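PDB 1Y9Z: alkaline serine protease from Pseudoalteromonas sp., which probably cleaves peptide bonds as a cold-adapted serine endopeptidase of the subtilisin type, working at alkaline pH. Local coordinates for residues H234-P239 and F321-S327; I249-A253 and I329-S333; T210-L216 and Q357-E363; V262-F267 and V279-G283. All blocks are in the same frame, centred on the assembly; numbering follows the deposited sequence.

Contact 1: residues H234-P239 and F321-S327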
loop_
_atom_site.group_PDB
_atom_site.type_symbol
_atom_site.label_atom_id
_atom_site.label_comp_id
_atom_site.label_asym_id
_atom_site.label_seq_id
_atom_site.Cartn_x
_atom_site.Cartn_y
_atom_site.Cartn_z
ATOM N N HIS A 234 13.145 -8.755 -2.372
ATOM C CA HIS A 234 13.348 -8.927 -0.936
ATOM C C HIS A 234 13.891 -7.698 -0.230
ATOM O O HIS A 234 14.952 -7.178 -0.584
ATOM C CB HIS A 234 14.283 -10.102 -0.643
ATOM C CG HIS A 234 13.575 -11.393 -0.371
ATOM N ND1 HIS A 234 12.321 -11.453 0.197
ATOM C CD2 HIS A 234 13.973 -12.676 -0.537
ATOM C CE1 HIS A 234 11.978 -12.718 0.368
ATOM N NE2 HIS A 234 12.963 -13.480 -0.069
ATOM N N ASN A 235 13.154 -7.237 0.778
ATOM C CA ASN A 235 13.564 -6.087 1.568
ATOM C C ASN A 235 14.622 -6.606 2.539
ATOM O O ASN A 235 14.329 -6.904 3.697
ATOM C CB ASN A 235 12.365 -5.526 2.341
ATOM C CG ASN A 235 12.691 -4.239 3.073
ATOM O OD1 ASN A 235 11.866 -3.716 3.824
ATOM N ND2 ASN A 235 13.890 -3.718 2.856
ATOM N N ARG A 236 15.850 -6.724 2.043
ATOM C CA ARG A 236 16.969 -7.231 2.827
ATOM C C ARG A 236 17.573 -6.226 3.794
ATOM O O ARG A 236 17.814 -5.068 3.447
ATOM C CB ARG A 236 18.057 -7.749 1.881
ATOM C CG ARG A 236 19.310 -8.290 2.562
ATOM C CD ARG A 236 20.163 -9.036 1.541
ATOM N NE ARG A 236 21.402 -9.584 2.090
ATOM C CZ ARG A 236 22.595 -9.006 1.971
ATOM N NH1 ARG A 236 23.667 -9.582 2.499
ATOM N NH2 ARG A 236 22.718 -7.853 1.327
ATOM N N LEU A 237 17.820 -6.694 5.014
ATOM C CA LEU A 237 18.415 -5.882 6.065
ATOM C C LEU A 237 19.608 -6.636 6.643
ATOM O O LEU A 237 19.529 -7.841 6.881
ATOM C CB LEU A 237 17.407 -5.630 7.189
ATOM C CG LEU A 237 16.051 -5.003 6.858
ATOM C CD1 LEU A 237 15.220 -4.919 8.131
ATOM C CD2 LEU A 237 16.245 -3.624 6.254
ATOM N N THR A 238 20.710 -5.930 6.860
ATOM C CA THR A 238 21.904 -6.538 7.436
ATOM C C THR A 238 22.355 -5.683 8.614
ATOM O O THR A 238 21.968 -4.521 8.730
ATOM C CB THR A 238 23.051 -6.641 6.404
ATOM O OG1 THR A 238 23.396 -5.335 5.929
ATOM C CG2 THR A 238 22.633 -7.520 5.237
ATOM N N PRO A 239 23.176 -6.250 9.511
ATOM C CA PRO A 239 23.655 -5.504 10.677
ATOM C C PRO A 239 24.362 -4.191 10.350
ATOM O O PRO A 239 25.150 -4.108 9.408
ATOM C CB PRO A 239 24.573 -6.508 11.375
ATOM C CG PRO A 239 25.058 -7.370 10.247
ATOM C CD PRO A 239 23.795 -7.586 9.458
ATOM N N PHE A 321 10.391 -8.424 5.859
ATOM C CA PHE A 321 11.761 -7.993 6.065
ATOM C C PHE A 321 12.633 -9.238 5.991
ATOM O O PHE A 321 12.369 -10.230 6.674
ATOM C CB PHE A 321 11.945 -7.352 7.445
ATOM C CG PHE A 321 11.336 -5.989 7.571
ATOM C CD1 PHE A 321 10.117 -5.813 8.215
ATOM C CD2 PHE A 321 11.987 -4.876 7.052
ATOM C CE1 PHE A 321 9.554 -4.544 8.341
ATOM C CE2 PHE A 321 11.434 -3.602 7.170
ATOM C CZ PHE A 321 10.214 -3.437 7.817
ATOM N N LEU A 322 13.652 -9.198 5.142
ATOM C CA LEU A 322 14.576 -10.317 5.031
ATOM C C LEU A 322 15.732 -9.961 5.950
ATOM O O LEU A 322 16.698 -9.317 5.534
ATOM C CB LEU A 322 15.079 -10.485 3.593
ATOM C CG LEU A 322 16.190 -11.528 3.396
ATOM C CD1 LEU A 322 15.729 -12.895 3.885
ATOM C CD2 LEU A 322 16.574 -11.590 1.925
ATOM N N VAL A 323 15.608 -10.347 7.216
ATOM C CA VAL A 323 16.642 -10.071 8.203
ATOM C C VAL A 323 17.779 -11.061 7.975
ATOM O O VAL A 323 17.647 -12.251 8.255
ATOM C CB VAL A 323 16.088 -10.214 9.635
ATOM C CG1 VAL A 323 17.156 -9.843 10.649
ATOM C CG2 VAL A 323 14.870 -9.321 9.805
ATOM N N ASP A 324 18.889 -10.549 7.455
ATOM C CA ASP A 324 20.063 -11.356 7.132
ATOM C C ASP A 324 21.214 -11.033 8.086
ATOM O O ASP A 324 22.111 -10.256 7.756
ATOM C CB ASP A 324 20.465 -11.060 5.685
ATOM C CG ASP A 324 21.393 -12.104 5.100
ATOM O OD1 ASP A 324 21.768 -11.946 3.920
ATOM O OD2 ASP A 324 21.745 -13.074 5.800
ATOM N N ALA A 325 21.183 -11.644 9.266
ATOM C CA ALA A 325 22.194 -11.421 10.295
ATOM C C ALA A 325 23.639 -11.606 9.838
ATOM O O ALA A 325 24.503 -10.792 10.162
ATOM C CB ALA A 325 21.915 -12.322 11.493
ATOM N N ASN A 326 23.904 -12.675 9.093
ATOM C CA ASN A 326 25.259 -12.951 8.626
ATOM C C ASN A 326 25.520 -12.494 7.194
ATOM O O ASN A 326 26.557 -12.820 6.614
ATOM C CB ASN A 326 25.556 -14.447 8.748
ATOM C CG ASN A 326 25.409 -14.955 10.169
ATOM O OD1 ASN A 326 26.048 -14.447 11.091
ATOM N ND2 ASN A 326 24.565 -15.964 10.353
ATOM N N SER A 327 24.582 -11.738 6.629
ATOM C CA SER A 327 24.718 -11.236 5.265
ATOM C C SER A 327 25.026 -12.381 4.305
ATOM O O SER A 327 25.940 -12.291 3.483
ATOM C CB SER A 327 25.836 -10.193 5.197
ATOM O OG SER A 327 25.596 -9.122 6.093
#
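N and O of Leu-322 both bond the backbone of strand 235-239, on either side of Arg-236 in sequence. Its N donates to O of Asn-235 at 2.8 Å. Its O accepts from N of Leu-237 at 2.9 Å. This is the parallel pattern, with Arg-236 as the paired residue. A third bond runs from N of Asp-324 to O of Leu-237 at 2.8 Å. It carries the pairing just past the end of strand 321-323. The two strands belong to the mixed sheet of the inserted beta barrel domain. Strand 232-240 also pairs there with strands 243-246 and 333-336.

The charged interaction is a salt bridge. NE of Arg-236 meets OD1 of Asp-324 at 3.0 Å, and that oxygen uses its anti lone pair. It lies in the guanidinium plane, although the carboxylate plane is turned 66° from it. The extended arginine chain starts with CG anti to N (chi1 179°), which brings NE across to Asp-324. NH1 adds a weak bond to the same oxygen, and NH2 bonds O of Ala-247. OD1 also accepts from N of Ile-329. CG2 of Thr-238 covers one guanidinium face. A leucine in place of Arg-236 would probably leave the carboxylate of Asp-324 without its positive mate and O of Ala-247 without its bond from NH2.

Apolar contacts flank the sheet. CD1 of Leu-237 touches CD2 of Phe-321 at 3.4 Å. On the side of Leu-322 and Arg-236, CD2 of Leu-322 meets CB of His-234 at 3.7 Å. Helix 291-300 packs on Leu-322 there.

Contact 2: residues I249-A253 and I329-S333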
loop_
_atom_site.group_PDB
_atom_site.type_symbol
_atom_site.label_atom_id
_atom_site.label_comp_id
_atom_site.label_asym_id
_atom_site.label_seq_id
_atom_site.Cartn_x
_atom_site.Cartn_y
_atom_site.Cartn_z
ATOM N N ILE A 249 19.872 -6.378 -2.666
ATOM C CA ILE A 249 20.685 -7.026 -3.682
ATOM C C ILE A 249 19.970 -6.758 -4.996
ATOM O O ILE A 249 18.893 -7.303 -5.248
ATOM C CB ILE A 249 20.784 -8.556 -3.480
ATOM C CG1 ILE A 249 21.530 -8.869 -2.180
ATOM C CG2 ILE A 249 21.508 -9.191 -4.667
ATOM C CD1 ILE A 249 22.955 -8.343 -2.141
ATOM N N ASN A 250 20.557 -5.892 -5.814
ATOM C CA ASN A 250 19.985 -5.561 -7.110
ATOM C C ASN A 250 20.860 -6.152 -8.200
ATOM O O ASN A 250 21.933 -5.630 -8.505
ATOM C CB ASN A 250 19.881 -4.044 -7.285
ATOM C CG ASN A 250 18.876 -3.418 -6.340
ATOM O OD1 ASN A 250 17.804 -3.973 -6.105
ATOM N ND2 ASN A 250 19.209 -2.252 -5.807
ATOM N N ALA A 251 20.398 -7.258 -8.767
ATOM C CA ALA A 251 21.121 -7.948 -9.823
ATOM C C ALA A 251 20.177 -8.939 -10.482
ATOM O O ALA A 251 19.034 -9.106 -10.050
ATOM C CB ALA A 251 22.324 -8.682 -9.241
ATOM N N SER A 252 20.661 -9.594 -11.533
ATOM C CA SER A 252 19.870 -10.583 -12.247
ATOM C C SER A 252 20.581 -11.926 -12.197
ATOM O O SER A 252 21.810 -11.987 -12.136
ATOM C CB SER A 252 19.671 -10.159 -13.703
ATOM O OG SER A 252 18.955 -8.938 -13.779
ATOM N N ALA A 253 19.796 -12.997 -12.203
ATOM C CA ALA A 253 20.334 -14.349 -12.170
ATOM C C ALA A 253 19.504 -15.210 -13.110
ATOM O O ALA A 253 18.280 -15.082 -13.162
ATOM C CB ALA A 253 20.276 -14.909 -10.754
ATOM N N ILE A 329 22.655 -13.807 2.133
ATOM C CA ILE A 329 21.937 -13.666 0.873
ATOM C C ILE A 329 22.549 -12.585 -0.011
ATOM O O ILE A 329 22.129 -11.428 0.011
ATOM C CB ILE A 329 20.450 -13.343 1.122
ATOM C CG1 ILE A 329 19.894 -14.279 2.203
ATOM C CG2 ILE A 329 19.662 -13.500 -0.170
ATOM C CD1 ILE A 329 20.080 -15.761 1.903
ATOM N N THR A 330 23.547 -12.985 -0.792
ATOM C CA THR A 330 24.249 -12.079 -1.690
ATOM C C THR A 330 23.771 -12.230 -3.133
ATOM O O THR A 330 24.370 -11.677 -4.056
ATOM C CB THR A 330 25.767 -12.333 -1.638
ATOM O OG1 THR A 330 26.025 -13.723 -1.869
ATOM C CG2 THR A 330 26.325 -11.936 -0.278
ATOM N N VAL A 331 22.694 -12.984 -3.318
ATOM C CA VAL A 331 22.120 -13.201 -4.641
ATOM C C VAL A 331 20.725 -12.581 -4.678
ATOM O O VAL A 331 20.133 -12.311 -3.630
ATOM C CB VAL A 331 21.997 -14.708 -4.962
ATOM C CG1 VAL A 331 23.362 -15.373 -4.872
ATOM C CG2 VAL A 331 21.015 -15.368 -4.004
ATOM N N PRO A 332 20.186 -12.337 -5.882
ATOM C CA PRO A 332 18.847 -11.746 -5.955
ATOM C C PRO A 332 17.765 -12.720 -5.500
ATOM O O PRO A 332 17.707 -13.862 -5.958
ATOM C CB PRO A 332 18.718 -11.362 -7.430
ATOM C CG PRO A 332 19.572 -12.385 -8.121
ATOM C CD PRO A 332 20.782 -12.469 -7.224
ATOM N N SER A 333 16.921 -12.267 -4.580
ATOM C CA SER A 333 15.833 -13.090 -4.072
ATOM C C SER A 333 14.542 -12.275 -4.075
ATOM O O SER A 333 14.559 -11.067 -3.824
ATOM C CB SER A 333 16.163 -13.599 -2.663
ATOM O OG SER A 333 16.437 -12.540 -1.766
#
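Ile-249 presses its side chain on the backbone from Ile-329 to Pro-332. Its two branches divide the work. CG1 lies 3.4 Å from O of Ile-329, and CD1 extends beyond it toward CA of Thr-330. CG2 touches the carbonyl carbon of Val-331 at 3.5 Å. With chi1 at -65°, CG2 is anti to the backbone N and CG1 is anti to the carbonyl carbon, which sends the branches to different peptide groups. CG2 also comes within 4.2 Å of CD of Pro-332. The side chain of Arg-236 also packs on Ile-249. O of Ile-249 accepts from ND2 of Asn-356.

This part of the inserted beta barrel domain is an entry into its sheet. Residues 249-251 lead into strand 252-263, and residues 329-332 lead into strand 333-336. The two approaches meet through van der Waals contact. Asn-356 ties them together, since its ND2 also bonds O of Ser-333.

Ala-251 takes part through its backbone: its O lies 3.5 Å from CB of Pro-332. The backbone of Ala-251 also bonds that of Asn-356.

The strand has begun by Ala-253. Its methyl meets CG of Pro-332 at 3.7 Å. The pyrrolidine ring thus lies against Ala-253 at CG, Ala-251 at CB and Ile-249 at CD. The backbone of Ala-253 pairs with Val-354, while that of Pro-332 pairs with Ile-306.

Contact 3: residues T210-L216 and Q357-E363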
loop_
_atom_site.group_PDB
_atom_site.type_symbol
_atom_site.label_atom_id
_atom_site.label_comp_id
_atom_site.label_asym_id
_atom_site.label_seq_id
_atom_site.Cartn_x
_atom_site.Cartn_y
_atom_site.Cartn_z
ATOM N N THR A 210 9.039 8.829 -5.613
ATOM C CA THR A 210 9.885 9.873 -6.175
ATOM C C THR A 210 10.817 9.237 -7.201
ATOM O O THR A 210 11.442 8.209 -6.933
ATOM C CB THR A 210 10.698 10.547 -5.068
ATOM O OG1 THR A 210 9.795 11.075 -4.089
ATOM C CG2 THR A 210 11.552 11.678 -5.632
ATOM N N VAL A 211 10.899 9.853 -8.377
ATOM C CA VAL A 211 11.717 9.332 -9.465
ATOM C C VAL A 211 13.105 8.867 -9.042
ATOM O O VAL A 211 13.866 9.609 -8.417
ATOM C CB VAL A 211 11.847 10.378 -10.598
ATOM C CG1 VAL A 211 12.818 9.885 -11.667
ATOM C CG2 VAL A 211 10.477 10.634 -11.221
ATOM N N GLY A 212 13.410 7.617 -9.386
ATOM C CA GLY A 212 14.704 7.035 -9.078
ATOM C C GLY A 212 14.899 6.431 -7.700
ATOM O O GLY A 212 15.927 5.803 -7.453
ATOM N N GLU A 213 13.929 6.592 -6.805
ATOM C CA GLU A 213 14.075 6.061 -5.452
ATOM C C GLU A 213 13.411 4.710 -5.228
ATOM O O GLU A 213 13.505 4.140 -4.140
ATOM C CB GLU A 213 13.532 7.071 -4.436
ATOM C CG GLU A 213 14.285 8.393 -4.446
ATOM C CD GLU A 213 13.894 9.317 -3.307
ATOM O OE1 GLU A 213 14.627 10.301 -3.081
ATOM O OE2 GLU A 213 12.860 9.071 -2.646
ATOM N N GLY A 214 12.759 4.191 -6.262
ATOM C CA GLY A 214 12.069 2.922 -6.138
ATOM C C GLY A 214 12.888 1.684 -6.419
ATOM O O GLY A 214 14.097 1.740 -6.660
ATOM N N ARG A 215 12.203 0.548 -6.396
ATOM C CA ARG A 215 12.843 -0.731 -6.626
ATOM C C ARG A 215 11.784 -1.701 -7.130
ATOM O O ARG A 215 10.639 -1.668 -6.677
ATOM C CB ARG A 215 13.436 -1.238 -5.316
ATOM C CG ARG A 215 14.389 -2.382 -5.475
ATOM C CD ARG A 215 14.824 -2.891 -4.123
ATOM N NE ARG A 215 15.747 -4.001 -4.281
ATOM C CZ ARG A 215 15.882 -4.985 -3.402
ATOM N NH1 ARG A 215 16.750 -5.959 -3.635
ATOM N NH2 ARG A 215 15.144 -4.994 -2.299
ATOM N N LEU A 216 12.162 -2.553 -8.076
ATOM C CA LEU A 216 11.230 -3.523 -8.627
ATOM C C LEU A 216 11.896 -4.876 -8.786
ATOM O O LEU A 216 13.107 -5.006 -8.622
ATOM C CB LEU A 216 10.702 -3.041 -9.982
ATOM C CG LEU A 216 9.857 -1.764 -9.957
ATOM C CD1 LEU A 216 9.561 -1.311 -11.380
ATOM C CD2 LEU A 216 8.567 -2.021 -9.191
ATOM N N GLN A 357 15.780 -4.787 -9.351
ATOM C CA GLN A 357 16.328 -3.587 -9.964
ATOM C C GLN A 357 16.094 -2.346 -9.120
ATOM O O GLN A 357 14.979 -2.098 -8.665
ATOM C CB GLN A 357 15.704 -3.390 -11.347
ATOM C CG GLN A 357 15.973 -4.538 -12.309
ATOM C CD GLN A 357 15.147 -4.447 -13.575
ATOM O OE1 GLN A 357 15.167 -3.434 -14.275
ATOM N NE2 GLN A 357 14.414 -5.514 -13.880
ATOM N N GLY A 358 17.154 -1.575 -8.907
ATOM C CA GLY A 358 17.031 -0.353 -8.137
ATOM C C GLY A 358 16.869 0.836 -9.066
ATOM O O GLY A 358 16.742 0.668 -10.282
ATOM N N ASN A 359 16.863 2.034 -8.494
ATOM C CA ASN A 359 16.727 3.265 -9.267
ATOM C C ASN A 359 15.442 3.294 -10.095
ATOM O O ASN A 359 15.410 3.861 -11.188
ATOM C CB ASN A 359 17.943 3.433 -10.188
ATOM C CG ASN A 359 18.108 4.856 -10.695
ATOM O OD1 ASN A 359 18.261 5.793 -9.910
ATOM N ND2 ASN A 359 18.089 5.023 -12.014
ATOM N N GLN A 360 14.378 2.693 -9.570
ATOM C CA GLN A 360 13.101 2.663 -10.278
ATOM C C GLN A 360 12.186 3.814 -9.859
ATOM O O GLN A 360 12.512 4.576 -8.948
ATOM C CB GLN A 360 12.399 1.325 -10.039
ATOM C CG GLN A 360 13.183 0.128 -10.555
ATOM C CD GLN A 360 13.476 0.223 -12.038
ATOM O OE1 GLN A 360 12.563 0.264 -12.862
ATOM N NE2 GLN A 360 14.758 0.265 -12.385
ATOM N N ASP A 361 11.042 3.933 -10.526
ATOM C CA ASP A 361 10.091 5.001 -10.228
ATOM C C ASP A 361 8.819 4.486 -9.556
ATOM O O ASP A 361 7.826 5.212 -9.432
ATOM C CB ASP A 361 9.744 5.757 -11.514
ATOM C CG ASP A 361 10.982 6.237 -12.256
ATOM O OD1 ASP A 361 11.989 6.554 -11.591
ATOM O OD2 ASP A 361 10.947 6.305 -13.502
ATOM N N TYR A 362 8.864 3.232 -9.122
ATOM C CA TYR A 362 7.740 2.588 -8.446
ATOM C C TYR A 362 8.322 1.682 -7.376
ATOM O O TYR A 362 9.499 1.325 -7.434
ATOM C CB TYR A 362 6.935 1.747 -9.440
ATOM C CG TYR A 362 6.451 2.542 -10.628
ATOM C CD1 TYR A 362 5.232 3.216 -10.592
ATOM C CD2 TYR A 362 7.250 2.680 -11.761
ATOM C CE1 TYR A 362 4.823 4.015 -11.657
ATOM C CE2 TYR A 362 6.854 3.476 -12.826
ATOM C CZ TYR A 362 5.642 4.142 -12.767
ATOM O OH TYR A 362 5.259 4.950 -13.811
ATOM N N GLU A 363 7.508 1.308 -6.396
ATOM C CA GLU A 363 7.989 0.429 -5.343
ATOM C C GLU A 363 6.848 -0.150 -4.528
ATOM O O GLU A 363 5.766 0.436 -4.445
ATOM C CB GLU A 363 8.943 1.186 -4.409
ATOM C CG GLU A 363 9.719 0.273 -3.465
ATOM C CD GLU A 363 10.790 0.998 -2.671
ATOM O OE1 GLU A 363 11.547 0.313 -1.952
ATOM O OE2 GLU A 363 10.878 2.240 -2.760
HETATM O O HOH W 1 14.125 1.582 -2.733
HETATM O O HOH W 2 16.641 2.023 -5.622
#
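Leu-216 and Gln-357 form an antiparallel hydrogen-bonded pair: N of Gln-357 meets O of Leu-216 at 2.8 Å, and N of Leu-216 meets O of Gln-357 at 2.9 Å. Gly-214 pairs with Gln-360 in the same way. The register slips by one residue between the pairs, making a beta bulge. N of Gly-214 lies 2.7 Å from O of Gln-360. A side chain on Gly-214 would run into O of Tyr-362 and O of Gln-360. O of Tyr-362 accepts from N of Arg-215.

Asp-361 holds the type II turn 210-213. With chi1 at -53°, its OD1 swings to N of Gly-212, 2.8 Å away and nearly along the C-O axis. One water bridges O of Glu-213 and OE1 of Glu-363; another links O of Gly-214 and N of Asn-359.

Farther out, Leu-216 crosses Gln-360 at about a right angle, CG to CG at 3.9 Å. The bent chain of Gln-360 sends NE2 back to O of Gly-358. CD2 of Leu-216 touches CB of Tyr-362, whose ring stacks edge-to-face on His-37.

Backbone pairing dominates, probably where the chain passes between the subtilisin-like domain and the barrel insert, while Asp-361 and Gly-214 fit turn and bulge.

Contact 4: residues V262-F267 and V279-G283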
loop_
_atom_site.group_PDB
_atom_site.type_symbol
_atom_site.label_atom_id
_atom_site.label_comp_id
_atom_site.label_asym_id
_atom_site.label_seq_id
_atom_site.Cartn_x
_atom_site.Cartn_y
_atom_site.Cartn_z
ATOM N N VAL A 262 9.916 -28.755 0.878
ATOM C CA VAL A 262 9.818 -28.528 2.313
ATOM C C VAL A 262 9.125 -29.711 2.977
ATOM O O VAL A 262 7.992 -30.053 2.636
ATOM C CB VAL A 262 9.020 -27.243 2.623
ATOM C CG1 VAL A 262 8.901 -27.053 4.129
ATOM C CG2 VAL A 262 9.704 -26.043 1.989
ATOM N N ASN A 263 9.820 -30.339 3.918
ATOM C CA ASN A 263 9.282 -31.484 4.640
ATOM C C ASN A 263 9.327 -31.185 6.133
ATOM O O ASN A 263 10.372 -31.320 6.769
ATOM C CB ASN A 263 10.106 -32.734 4.331
ATOM C CG ASN A 263 10.093 -33.092 2.859
ATOM O OD1 ASN A 263 9.043 -33.389 2.288
ATOM N ND2 ASN A 263 11.264 -33.064 2.232
ATOM N N GLY A 264 8.189 -30.776 6.684
ATOM C CA GLY A 264 8.135 -30.449 8.096
ATOM C C GLY A 264 8.819 -29.119 8.337
ATOM O O GLY A 264 8.244 -28.061 8.081
ATOM N N THR A 265 10.053 -29.171 8.829
ATOM C CA THR A 265 10.827 -27.964 9.094
ATOM C C THR A 265 12.173 -28.061 8.383
ATOM O O THR A 265 12.990 -27.141 8.444
ATOM C CB THR A 265 11.081 -27.778 10.601
ATOM O OG1 THR A 265 11.861 -28.875 11.094
ATOM C CG2 THR A 265 9.763 -27.718 11.359
ATOM N N SER A 266 12.393 -29.186 7.709
ATOM C CA SER A 266 13.637 -29.419 6.986
ATOM C C SER A 266 13.467 -29.113 5.505
ATOM O O SER A 266 12.351 -29.117 4.984
ATOM C CB SER A 266 14.078 -30.874 7.155
ATOM O OG SER A 266 13.129 -31.759 6.583
ATOM N N PHE A 267 14.581 -28.850 4.831
ATOM C CA PHE A 267 14.552 -28.545 3.407
ATOM C C PHE A 267 15.313 -29.581 2.591
ATOM O O PHE A 267 16.386 -30.036 2.989
ATOM C CB PHE A 267 15.157 -27.164 3.138
ATOM C CG PHE A 267 14.455 -26.040 3.843
ATOM C CD1 PHE A 267 14.689 -25.792 5.191
ATOM C CD2 PHE A 267 13.568 -25.221 3.156
ATOM C CE1 PHE A 267 14.050 -24.741 5.844
ATOM C CE2 PHE A 267 12.924 -24.168 3.799
ATOM C CZ PHE A 267 13.166 -23.926 5.145
ATOM N N VAL A 279 11.206 -21.910 -3.461
ATOM C CA VAL A 279 10.995 -22.478 -2.136
ATOM C C VAL A 279 9.787 -21.884 -1.425
ATOM O O VAL A 279 9.540 -20.677 -1.483
ATOM C CB VAL A 279 12.246 -22.285 -1.245
ATOM C CG1 VAL A 279 12.539 -20.803 -1.063
ATOM C CG2 VAL A 279 12.036 -22.963 0.102
ATOM N N GLU A 280 9.029 -22.748 -0.760
ATOM C CA GLU A 280 7.858 -22.311 -0.022
ATOM C C GLU A 280 8.334 -21.651 1.262
ATOM O O GLU A 280 9.280 -22.117 1.899
ATOM C CB GLU A 280 6.960 -23.505 0.310
ATOM C CG GLU A 280 5.689 -23.136 1.060
ATOM C CD GLU A 280 4.884 -24.353 1.465
ATOM O OE1 GLU A 280 5.412 -25.180 2.235
ATOM O OE2 GLU A 280 3.727 -24.484 1.013
ATOM N N ARG A 281 7.684 -20.556 1.634
ATOM C CA ARG A 281 8.040 -19.841 2.851
ATOM C C ARG A 281 7.701 -20.675 4.085
ATOM O O ARG A 281 6.605 -21.224 4.192
ATOM C CB ARG A 281 7.290 -18.505 2.908
ATOM C CG ARG A 281 7.458 -17.749 4.219
ATOM C CD ARG A 281 6.735 -16.408 4.187
ATOM N NE ARG A 281 7.327 -15.504 3.205
ATOM C CZ ARG A 281 6.692 -15.018 2.142
ATOM N NH1 ARG A 281 5.426 -15.337 1.905
ATOM N NH2 ARG A 281 7.334 -14.215 1.305
ATOM N N VAL A 282 8.656 -20.781 5.004
ATOM C CA VAL A 282 8.449 -21.523 6.243
ATOM C C VAL A 282 8.283 -20.494 7.351
ATOM O O VAL A 282 9.219 -19.762 7.675
ATOM C CB VAL A 282 9.650 -22.436 6.575
ATOM C CG1 VAL A 282 9.432 -23.111 7.925
ATOM C CG2 VAL A 282 9.819 -23.483 5.489
ATOM N N GLY A 283 7.086 -20.438 7.924
ATOM C CA GLY A 283 6.814 -19.474 8.972
ATOM C C GLY A 283 6.299 -18.187 8.357
ATOM O O GLY A 283 6.142 -18.099 7.139
#
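Val-282 and Val-262 have the most surface buried here, and Phe-267 follows. One methyl, CG2 of Val-282, serves both partners. It meets CG1 of Val-262 at 3.9 Å and CZ of Phe-267 at 3.4 Å. In Val-282 that methyl is anti to the carbonyl carbon, while CG1 is anti to N (chi1 176°), which turns CG2 to both Val-262 and Phe-267. The two valine side chains cross obliquely.

Val-262 uses its other branch on the end of strand 275-280. CG2 lies 3.9 Å from O of Glu-280 and 4.1 Å from CB of the same residue. Val-262 and Glu-280 cross at about a right angle. The carboxylate of Glu-280 is engaged elsewhere, in a salt bridge from OE2 to NH1 of Arg-338.

Phe-267 reaches across with the end of its ring. CG2 of Val-279 comes to the ring edge, 4.0 Å from CE2. Val-282 approaches the same end of the ring obliquely. Ser-294 and Ala-297 of helix 291-300 also touch the phenyl group. A serine in place of Phe-267 would probably open a gap beside Val-279 and Val-282 and take away the apolar cover they share.

Polar bonds within residues 262-267 stay in the hairpin. O of Asn-263 accepts from both N and OG of Ser-266, the latter at 2.8 Å, which steadies the two-residue turn at Gly-264 and Thr-265. Cys-260 and Cys-269 close the same hairpin with a disulfide. This is a beta hairpin at the edge of the inserted barrel domain, folded with its apolar side chains over the end of parallel strand 275-280.

How the contacts relate
From the N terminus, residues 210-216 come first and wait longest for their partner, 357-363. Contact 3 therefore closes the outermost loop, which holds the other three contacts and most of the barrel insert. Residues 234-239 and 249-253 follow. Their partners, 321-327 and 329-333, come in the same order, so contacts 1 and 2 cross. Contact 4 closes a short loop within both. Contacts 1, 2 and 3 meet at Arg-215, which bonds O of His-234 and OD1 of Asn-250. N of His-234 probably bonds O of Ser-333, joining contacts 1 and 2. Contact 4 lies apart, about 31 Å from contact 3 between centres, in the same sheet, where it shares strand 252-263 with contact 2.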